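Local coordinates for protein xylooligosaccharide oxidase (PDB 5L6G) that oxidises the C1 hydroxyl of xylooligosaccharides and related sugars to lactones with a bicovalently bound FAD, passing the electrons to molecular oxygen to give hydrogen peroxide, at residues W243-S246 against S247-V250; G446-I449 against N450-D453. All coordinates share one frame; numbering follows the deposited sequence.

Interaction 1: residues W243-S246 against S247-V250; sequences WTNS and SNVV. With NAG (2-acetamido-2-deoxy-beta-D-glucopyranose), chain F.
A glycosylated N-cap opens helix 246-261: the side chain of N245 caps N248 and carries an N-linked sugar. N245 OD1 accepts from N248 N at 3.0 Å, and N248 N lies almost in line with the side-chain carbonyl, at a C=O...N angle of 162°. A chi1 of 59° sets CG of N245 between its own backbone N and carbonyl carbon, which brings OD1 over the first turn. The amide nitrogen of the same side chain, ND2, is joined covalently to NAG C1. One flat amide thus closes the helix end with its oxygen and holds the glycan with its nitrogen. N248 returns to the sugar from the helix side. N248 ND2 donates to NAG O6 at 2.8 Å and also to the carbonyl of P242. S247 OG weakly accepts from NAG N2. The backbone bonds V249 N to N245 O, 3.2 Å, and V250 N to S246 O, 3.0 Å, start the helical pattern. On the inner side, the W243 ring lies across V249. V249 CA sits over the five-membered ring of W243, 4.1 Å from its centroid, a CH-pi contact, and V249 CG2 meets W243 CB at 3.7 Å. The contact lies in the link between strand 234-240, of the large antiparallel sheet, and helix 246-261. S246, V249 and V250 pack on A361 of the neighbouring helix 354-368.

Interaction 2: residues G446-I449 against N450-D453; sequences GMYI and NYAD. With FAD (flavin-adenine dinucleotide), chain D; XYP (beta-D-xylopyranose), chain H.
Y448 and Y451 close a tight backbone turn, in which Y451 N donates to Y448 O at 2.9 Å. The turn brings both tyrosines and N450 to the flavin. The Y448 ring presents its edge to the face of Y451, with planes at 84° and centroids 5.1 Å apart. N450 CB makes a CH-pi contact over one face of the Y448 ring, toward the hydroxyl end, 3.7 Å from the centroid. With CG of Y448 anti to the backbone N, chi1 176°, the phenol reaches along the turn to the flavin. Y448 OH donates to FAD O2 in a very short bond of 2.5 Å. Y448 OH in turn accepts from N450 ND2 at 3.1 Å, in the amide plane of N450, and from G168 N. These bonds fix the phenol's direction. N450 OD1 accepts from the ribityl hydroxyl FAD O4' at 2.7 Å. Y451 OH and XYP O1 share a very short bond of 2.5 Å, which places this substrate-binding residue at the C1 hydroxyl, the group the enzyme oxidises. The loop follows edge strand 445-446 of the large antiparallel sheet and leads to helix 458-466. I449 packs on Y465 and Y466 of that helix, while Y448 touches L410 and Y451 touches E412 on strand 409-417.

In the fold
Interactions 1 and 2 are both local contacts that follow strands of the same antiparallel sheet, one at a helix start and one in a loop turn. Interaction 1 follows strand 234-240, next to one outermost strand; interaction 2 follows strand 445-446, the outermost strand at the other end. Their centres are 27 Å apart and they do not touch. Segment 243-250 lies at the periphery and is partly buried, whereas 446-453 is buried near the middle of the chain. Each meets a carbohydrate, but in different ways. At the surface the sugar is a covalent attachment beside a helix start. In the core, xylose is held by hydrogen bonds next to the flavin, and aromatic rings supply much of the packing.

Interaction 1: residues W243-S246 against S247-V250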
loop_
_atom_site.group_PDB
_atom_site.type_symbol
_atom_site.label_atom_id
_atom_site.label_comp_id
_atom_site.label_asym_id
_atom_site.label_seq_id
_atom_site.Cartn_x
_atom_site.Cartn_y
_atom_site.Cartn_z
ATOM N N TRP A 243 -14.433 20.251 11.762
ATOM C CA TRP A 243 -15.376 19.413 11.041
ATOM C C TRP A 243 -16.291 18.666 12.017
ATOM O O TRP A 243 -16.282 17.448 12.115
ATOM C CB TRP A 243 -14.618 18.486 10.098
ATOM C CG TRP A 243 -14.074 19.182 8.865
ATOM C CD1 TRP A 243 -13.903 20.532 8.669
ATOM C CD2 TRP A 243 -13.591 18.547 7.684
ATOM N NE1 TRP A 243 -13.387 20.765 7.432
ATOM C CE2 TRP A 243 -13.171 19.565 6.806
ATOM C CE3 TRP A 243 -13.497 17.211 7.274
ATOM C CZ2 TRP A 243 -12.646 19.293 5.543
ATOM C CZ3 TRP A 243 -12.978 16.937 6.010
ATOM C CH2 TRP A 243 -12.566 17.982 5.161
ATOM N N THR A 244 -17.093 19.446 12.722
ATOM C CA THR A 244 -17.909 18.959 13.832
ATOM C C THR A 244 -19.391 18.978 13.497
ATOM O O THR A 244 -20.203 18.585 14.314
ATOM C CB THR A 244 -17.717 19.847 15.064
ATOM O OG1 THR A 244 -17.792 21.221 14.655
ATOM C CG2 THR A 244 -16.362 19.568 15.710
ATOM N N ASN A 245 -19.751 19.477 12.320
ATOM C CA ASN A 245 -21.087 19.244 11.799
ATOM C C ASN A 245 -21.034 19.086 10.287
ATOM O O ASN A 245 -20.003 19.358 9.658
ATOM C CB ASN A 245 -22.064 20.332 12.223
ATOM C CG ASN A 245 -21.652 21.705 11.767
ATOM O OD1 ASN A 245 -20.933 21.858 10.789
ATOM N ND2 ASN A 245 -22.137 22.734 12.490
ATOM N N SER A 246 -22.133 18.614 9.715
ATOM C CA SER A 246 -22.146 18.257 8.303
ATOM C C SER A 246 -21.846 19.466 7.413
ATOM O O SER A 246 -21.125 19.328 6.431
ATOM C CB SER A 246 -23.476 17.603 7.900
ATOM O OG SER A 246 -24.530 18.515 8.066
ATOM N N SER A 247 -22.392 20.632 7.732
ATOM C CA SER A 247 -22.187 21.788 6.862
ATOM C C SER A 247 -20.706 22.198 6.832
ATOM O O SER A 247 -20.189 22.557 5.773
ATOM C CB SER A 247 -23.099 22.974 7.226
ATOM O OG SER A 247 -22.837 23.443 8.526
ATOM N N ASN A 248 -20.019 22.116 7.974
ATOM C CA ASN A 248 -18.601 22.438 8.023
ATOM C C ASN A 248 -17.779 21.481 7.204
ATOM O O ASN A 248 -16.815 21.897 6.572
ATOM C CB ASN A 248 -18.068 22.434 9.448
ATOM C CG ASN A 248 -18.446 23.691 10.210
ATOM O OD1 ASN A 248 -19.206 24.523 9.717
ATOM N ND2 ASN A 248 -17.879 23.854 11.394
ATOM N N VAL A 249 -18.151 20.200 7.210
ATOM C CA VAL A 249 -17.406 19.214 6.435
ATOM C C VAL A 249 -17.587 19.511 4.958
ATOM O O VAL A 249 -16.633 19.487 4.171
ATOM C CB VAL A 249 -17.892 17.764 6.715
ATOM C CG1 VAL A 249 -17.287 16.787 5.729
ATOM C CG2 VAL A 249 -17.563 17.352 8.154
ATOM N N VAL A 250 -18.829 19.754 4.568
ATOM C CA VAL A 250 -19.135 19.936 3.160
ATOM C C VAL A 250 -18.396 21.154 2.632
ATOM O O VAL A 250 -17.759 21.104 1.601
ATOM C CB VAL A 250 -20.646 20.130 2.959
ATOM C CG1 VAL A 250 -20.954 20.661 1.566
ATOM C CG2 VAL A 250 -21.375 18.821 3.234
HETATM C C1 NAG F . -21.869 24.127 12.199
HETATM C C2 NAG F . -23.149 24.978 12.227
HETATM C C3 NAG F . -22.843 26.446 12.003
HETATM C C4 NAG F . -21.764 26.903 12.965
HETATM C C5 NAG F . -20.540 25.995 12.810
HETATM C C6 NAG F . -19.449 26.358 13.797
HETATM C C7 NAG F . -25.184 23.871 11.440
HETATM C C8 NAG F . -26.082 23.610 10.268
HETATM N N2 NAG F . -24.106 24.620 11.200
HETATM O O3 NAG F . -24.044 27.168 12.168
HETATM O O4 NAG F . -21.430 28.229 12.646
HETATM O O5 NAG F . -20.906 24.657 13.085
HETATM O O6 NAG F . -18.269 25.679 13.447
HETATM O O7 NAG F . -25.460 23.398 12.544
#

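Interaction 2: residues G446-I449 against N450-D453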
loop_
_atom_site.group_PDB
_atom_site.type_symbol
_atom_site.label_atom_id
_atom_site.label_comp_id
_atom_site.label_asym_id
_atom_site.label_seq_id
_atom_site.Cartn_x
_atom_site.Cartn_y
_atom_site.Cartn_z
ATOM N N GLY A 446 -12.574 3.983 -7.612
ATOM C CA GLY A 446 -11.996 2.655 -7.539
ATOM C C GLY A 446 -11.583 2.378 -6.116
ATOM O O GLY A 446 -11.932 3.126 -5.204
ATOM N N MET A 447 -10.838 1.299 -5.921
ATOM C CA MET A 447 -10.332 0.943 -4.609
ATOM C C MET A 447 -8.883 0.501 -4.723
ATOM O O MET A 447 -8.392 0.262 -5.812
ATOM C CB MET A 447 -11.206 -0.140 -3.979
ATOM C CG MET A 447 -12.536 0.417 -3.483
ATOM S SD MET A 447 -13.719 -0.829 -2.932
ATOM C CE MET A 447 -14.970 0.203 -2.174
ATOM N N TYR A 448 -8.220 0.395 -3.586
ATOM C CA TYR A 448 -6.768 0.325 -3.529
ATOM C C TYR A 448 -6.365 -0.866 -2.715
ATOM O O TYR A 448 -6.559 -0.892 -1.505
ATOM C CB TYR A 448 -6.258 1.606 -2.882
ATOM C CG TYR A 448 -4.774 1.730 -2.630
ATOM C CD1 TYR A 448 -3.850 1.482 -3.616
ATOM C CD2 TYR A 448 -4.306 2.176 -1.410
ATOM C CE1 TYR A 448 -2.488 1.644 -3.386
ATOM C CE2 TYR A 448 -2.956 2.358 -1.166
ATOM C CZ TYR A 448 -2.051 2.111 -2.156
ATOM O OH TYR A 448 -0.704 2.278 -1.888
ATOM N N ILE A 449 -5.809 -1.857 -3.395
ATOM C CA ILE A 449 -5.510 -3.158 -2.791
ATOM C C ILE A 449 -4.421 -3.130 -1.703
ATOM O O ILE A 449 -4.318 -4.061 -0.916
ATOM C CB ILE A 449 -5.215 -4.214 -3.894
ATOM C CG1 ILE A 449 -5.365 -5.632 -3.342
ATOM C CG2 ILE A 449 -3.862 -3.973 -4.540
ATOM C CD1 ILE A 449 -5.144 -6.709 -4.384
ATOM N N ASN A 450 -3.622 -2.061 -1.611
ATOM C CA ASN A 450 -2.751 -1.931 -0.469
ATOM C C ASN A 450 -3.528 -1.709 0.826
ATOM O O ASN A 450 -2.976 -1.857 1.904
ATOM C CB ASN A 450 -1.676 -0.875 -0.703
ATOM C CG ASN A 450 -0.435 -1.464 -1.341
ATOM O OD1 ASN A 450 -0.271 -2.679 -1.353
ATOM N ND2 ASN A 450 0.439 -0.613 -1.864
ATOM N N TYR A 451 -4.817 -1.383 0.717
ATOM C CA TYR A 451 -5.752 -1.473 1.849
ATOM C C TYR A 451 -6.826 -2.540 1.518
ATOM O O TYR A 451 -8.030 -2.263 1.361
ATOM C CB TYR A 451 -6.386 -0.133 2.141
ATOM C CG TYR A 451 -5.399 0.991 2.370
ATOM C CD1 TYR A 451 -4.297 0.826 3.182
ATOM C CD2 TYR A 451 -5.554 2.213 1.741
ATOM C CE1 TYR A 451 -3.389 1.861 3.386
ATOM C CE2 TYR A 451 -4.636 3.237 1.926
ATOM C CZ TYR A 451 -3.561 3.053 2.743
ATOM O OH TYR A 451 -2.642 4.073 2.938
ATOM N N ALA A 452 -6.355 -3.767 1.443
ATOM C CA ALA A 452 -7.141 -4.867 0.921
ATOM C C ALA A 452 -8.391 -5.095 1.751
ATOM O O ALA A 452 -8.319 -5.193 2.962
ATOM C CB ALA A 452 -6.311 -6.129 0.875
ATOM N N ASP A 453 -9.522 -5.161 1.070
ATOM C CA ASP A 453 -10.824 -5.243 1.715
ATOM C C ASP A 453 -11.445 -6.592 1.348
ATOM O O ASP A 453 -12.004 -6.744 0.275
ATOM C CB ASP A 453 -11.668 -4.073 1.211
ATOM C CG ASP A 453 -13.108 -4.128 1.678
ATOM O OD1 ASP A 453 -13.490 -5.092 2.381
ATOM O OD2 ASP A 453 -13.849 -3.206 1.301
HETATM P PA FAD D . 2.234 -8.935 2.542
HETATM O O1A FAD D . 3.507 -9.699 2.820
HETATM O O2A FAD D . 1.039 -9.303 3.364
HETATM O O5B FAD D . 1.935 -8.921 0.999
HETATM C C5B FAD D . 0.819 -8.247 0.412
HETATM C C4B FAD D . 0.520 -8.840 -0.947
HETATM O O4B FAD D . 1.664 -8.690 -1.790
HETATM C C3B FAD D . 0.226 -10.330 -0.887
HETATM O O3B FAD D . -0.672 -10.670 -1.922
HETATM C C2B FAD D . 1.565 -10.959 -1.170
HETATM O O2B FAD D . 1.481 -12.299 -1.640
HETATM C C1B FAD D . 2.139 -9.985 -2.175
HETATM N N9A FAD D . 3.603 -10.022 -2.149
HETATM C C8A FAD D . 4.418 -9.829 -1.116
HETATM N N7A FAD D . 5.712 -9.967 -1.492
HETATM C C5A FAD D . 5.680 -10.237 -2.797
HETATM C C6A FAD D . 6.693 -10.527 -3.809
HETATM N N6A FAD D . 7.980 -10.492 -3.414
HETATM N N1A FAD D . 6.266 -10.811 -5.057
HETATM C C2A FAD D . 4.979 -10.819 -5.415
HETATM N N3A FAD D . 3.981 -10.557 -4.519
HETATM C C4A FAD D . 4.301 -10.271 -3.227
HETATM N N1 FAD D . 0.093 1.549 2.251
HETATM C C2 FAD D . 0.316 2.744 1.620
HETATM O O2 FAD D . 0.099 2.832 0.379
HETATM N N3 FAD D . 0.797 3.812 2.303
HETATM C C4 FAD D . 1.090 3.762 3.625
HETATM O O4 FAD D . 1.537 4.747 4.277
HETATM C C4X FAD D . 0.868 2.507 4.376
HETATM N N5 FAD D . 1.130 2.366 5.708
HETATM C C5X FAD D . 0.946 1.175 6.392
HETATM C C6 FAD D . 1.245 1.033 7.753
HETATM C C7 FAD D . 1.020 -0.195 8.396
HETATM C C7M FAD D . 1.336 -0.299 9.868
HETATM C C8 FAD D . 0.508 -1.387 7.636
HETATM C C8M FAD D . 0.325 -2.751 8.292
HETATM C C9 FAD D . 0.231 -1.223 6.282
HETATM C C9A FAD D . 0.412 0.010 5.631
HETATM N N10 FAD D . 0.113 0.194 4.254
HETATM C C10 FAD D . 0.322 1.399 3.581
HETATM C "C1'" FAD D . -0.421 -0.886 3.432
HETATM C "C2'" FAD D . 0.653 -1.658 2.734
HETATM O "O2'" FAD D . 1.077 -0.877 1.614
HETATM C "C3'" FAD D . -0.005 -2.928 2.223
HETATM O "O3'" FAD D . -0.591 -3.673 3.298
HETATM C "C4'" FAD D . 1.060 -3.776 1.523
HETATM O "O4'" FAD D . 0.433 -4.535 0.479
HETATM C "C5'" FAD D . 1.750 -4.656 2.533
HETATM O "O5'" FAD D . 2.965 -5.163 1.976
HETATM P P FAD D . 3.659 -6.363 2.730
HETATM O O1P FAD D . 4.797 -6.911 1.927
HETATM O O2P FAD D . 3.949 -5.975 4.144
HETATM O O3P FAD D . 2.430 -7.378 2.888
HETATM O O1 XYP H . -2.054 5.151 5.099
HETATM C C1 XYP H . -1.448 4.579 6.255
HETATM C C2 XYP H . -1.096 5.694 7.238
HETATM C C3 XYP H . -0.631 5.126 8.573
HETATM C C4 XYP H . -1.653 4.125 9.103
HETATM C C5 XYP H . -1.971 3.057 8.049
HETATM O O2 XYP H . -0.054 6.478 6.657
HETATM O O3 XYP H . -0.356 6.184 9.507
HETATM O O4 XYP H . -1.124 3.447 10.249
HETATM O O5 XYP H . -2.358 3.642 6.809
#